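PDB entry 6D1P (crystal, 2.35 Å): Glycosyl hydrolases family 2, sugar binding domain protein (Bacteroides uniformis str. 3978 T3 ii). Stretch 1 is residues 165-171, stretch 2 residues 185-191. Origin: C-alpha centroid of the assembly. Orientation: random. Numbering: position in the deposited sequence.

Stretch 1, residues 165-171: AIRCDNS
Stretch 2 185-191: NLYGGLY

Residues 165-169 form the end of a β-strand, with phi from -142° to -100° and psi from 122° to 145°; 185-191 run beside it without regular helix or strand. The end-to-end vectors, CA 166 to 170 against CA 186 to 190, lie 168° apart, so the segments are nearly antiparallel. Cys168 CA lies 5.5 Å from Gly189 CA and Asn170 CA lies 5.0 Å from Gly188 CA, which sets the register. No backbone-to-backbone hydrogen bond joins the segments; they are joined by apolar packing, one side-chain-to-backbone hydrogen bond and one bridging water. The two stretches bury 293 Å² between them, both sides summed.

Along the strand the CA-to-CB bonds alternate, Ile166 and Cys168 toward the partner and Arg167 and Asp169 away; Asn170, in the loop just beyond, again points toward it. Ile166 (chi1 m, chi2 t) places CD1 4.1 Å from Leu190 CD1, an apolar contact. Arg167 is extended, t through chi3, and stays clear of stretch 2. Cys168 (m) packs SG 3.7 Å from Leu190 CD2, while its CB sits 4.0 Å from Gly189 CA. Leu190 (m, t) starts sideways, but its end comes nearer and meets both residues.

Asp169 (t) serves its own segment: its OD1 accepts from Ser171 OG at 2.7 Å, and its OD2 from Ser171 N at 2.9 Å.

Asn170 (phi -125°, psi 41°; chi1 p, chi2 -24°) supplies the one direct hydrogen bond, ND2 to Leu186 O, 3.0 Å at 160°. Asn170 ND2 is also 3.4 Å from Gly188 N, but both are donors, so no bond forms. Water 1 reinforces this end, donating to Asn170 O at 2.8 Å and Leu186 O at 2.6 Å.

Both glycines fit their geometry. An ideal CB on Gly188 (-115°/150°) would lie 2.8 Å from Asn170 CG, a clash; one on Gly189 (112°/-175°) would jam against the preceding carbonyl oxygen.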

# COMPACT_ATOMS: atom_id res chain seq x y z
N ALA A 165 -21.19 4.70 -5.76
CA ALA A 165 -19.76 4.58 -5.53
C ALA A 165 -19.23 5.92 -5.06
O ALA A 165 -19.69 6.98 -5.49
CB ALA A 165 -19.01 4.12 -6.79
N ILE A 166 -18.25 5.86 -4.16
CA ILE A 166 -17.65 7.05 -3.58
C ILE A 166 -16.14 6.87 -3.59
O ILE A 166 -15.63 5.89 -3.03
CB ILE A 166 -18.14 7.30 -2.15
CG1 ILE A 166 -19.66 7.38 -2.15
CG2 ILE A 166 -17.53 8.59 -1.63
CD1 ILE A 166 -20.26 7.35 -0.80
N ARG A 167 -15.44 7.82 -4.20
CA ARG A 167 -13.98 7.84 -4.24
C ARG A 167 -13.49 8.82 -3.18
O ARG A 167 -13.87 9.99 -3.19
CB ARG A 167 -13.49 8.24 -5.62
CG ARG A 167 -11.97 8.25 -5.81
CD ARG A 167 -11.60 8.80 -7.21
NE ARG A 167 -10.18 8.70 -7.55
CZ ARG A 167 -9.25 9.58 -7.19
NH1 ARG A 167 -9.57 10.63 -6.44
NH2 ARG A 167 -7.99 9.41 -7.56
N CYS A 168 -12.67 8.33 -2.24
CA CYS A 168 -12.02 9.18 -1.25
C CYS A 168 -10.52 9.19 -1.49
O CYS A 168 -9.94 8.18 -1.89
CB CYS A 168 -12.29 8.72 0.18
SG CYS A 168 -13.96 9.03 0.72
N ASP A 169 -9.89 10.33 -1.24
CA ASP A 169 -8.46 10.45 -1.47
C ASP A 169 -7.84 11.29 -0.36
O ASP A 169 -8.35 12.37 -0.03
CB ASP A 169 -8.19 11.06 -2.85
CG ASP A 169 -6.73 11.35 -3.07
OD1 ASP A 169 -6.04 10.50 -3.65
OD2 ASP A 169 -6.25 12.44 -2.64
N ASN A 170 -6.75 10.78 0.22
CA ASN A 170 -5.92 11.52 1.16
C ASN A 170 -4.47 11.54 0.68
O ASN A 170 -3.52 11.39 1.46
CB ASN A 170 -6.04 10.97 2.59
CG ASN A 170 -5.34 9.60 2.75
OD1 ASN A 170 -5.16 8.85 1.78
ND2 ASN A 170 -4.94 9.29 3.98
N SER A 171 -4.27 11.72 -0.63
CA SER A 171 -2.93 11.99 -1.14
C SER A 171 -2.39 13.29 -0.54
O SER A 171 -3.13 14.21 -0.20
CB SER A 171 -2.94 12.11 -2.67
OG SER A 171 -3.45 10.93 -3.27
N ASN A 185 -2.38 12.56 11.77
CA ASN A 185 -2.58 11.99 10.43
C ASN A 185 -3.69 12.74 9.72
O ASN A 185 -4.69 13.12 10.34
CB ASN A 185 -2.96 10.51 10.49
CG ASN A 185 -1.89 9.64 11.15
OD1 ASN A 185 -2.08 9.15 12.28
ND2 ASN A 185 -0.79 9.43 10.45
N LEU A 186 -3.49 12.98 8.41
CA LEU A 186 -4.56 13.40 7.50
C LEU A 186 -5.24 12.13 7.03
O LEU A 186 -4.89 11.55 5.99
CB LEU A 186 -4.03 14.22 6.33
CG LEU A 186 -3.77 15.74 6.49
CD1 LEU A 186 -2.88 16.06 7.68
CD2 LEU A 186 -3.16 16.32 5.20
N TYR A 187 -6.23 11.69 7.81
CA TYR A 187 -6.87 10.40 7.62
C TYR A 187 -7.67 10.36 6.31
O TYR A 187 -8.17 11.36 5.83
CB TYR A 187 -7.78 10.11 8.80
CG TYR A 187 -7.07 9.55 10.01
CD1 TYR A 187 -6.24 8.44 9.89
CD2 TYR A 187 -7.23 10.13 11.27
CE1 TYR A 187 -5.60 7.91 10.99
CE2 TYR A 187 -6.58 9.60 12.40
CZ TYR A 187 -5.76 8.49 12.24
OH TYR A 187 -5.10 7.93 13.32
N GLY A 188 -7.80 9.15 5.76
CA GLY A 188 -8.57 8.94 4.55
C GLY A 188 -9.79 8.07 4.80
O GLY A 188 -9.78 7.21 5.69
N GLY A 189 -10.84 8.30 4.01
CA GLY A 189 -11.99 7.41 3.94
C GLY A 189 -13.25 8.03 4.52
O GLY A 189 -13.29 9.20 4.90
N LEU A 190 -14.30 7.21 4.58
CA LEU A 190 -15.62 7.61 5.08
C LEU A 190 -15.67 7.33 6.58
O LEU A 190 -16.37 6.44 7.08
CB LEU A 190 -16.73 6.90 4.31
CG LEU A 190 -16.71 7.19 2.80
CD1 LEU A 190 -17.54 6.18 2.02
CD2 LEU A 190 -17.18 8.62 2.50
N TYR A 191 -14.88 8.09 7.30
CA TYR A 191 -14.67 7.82 8.71
C TYR A 191 -15.71 8.48 9.59
O TYR A 191 -15.69 8.29 10.81
CB TYR A 191 -13.26 8.25 9.12
CG TYR A 191 -12.77 9.59 8.60
CD1 TYR A 191 -13.35 10.79 9.02
CD2 TYR A 191 -11.68 9.66 7.72
CE1 TYR A 191 -12.88 12.02 8.56
CE2 TYR A 191 -11.20 10.87 7.27
CZ TYR A 191 -11.81 12.05 7.69
OH TYR A 191 -11.33 13.27 7.24
O HOH W 1 -3.23 12.31 4.09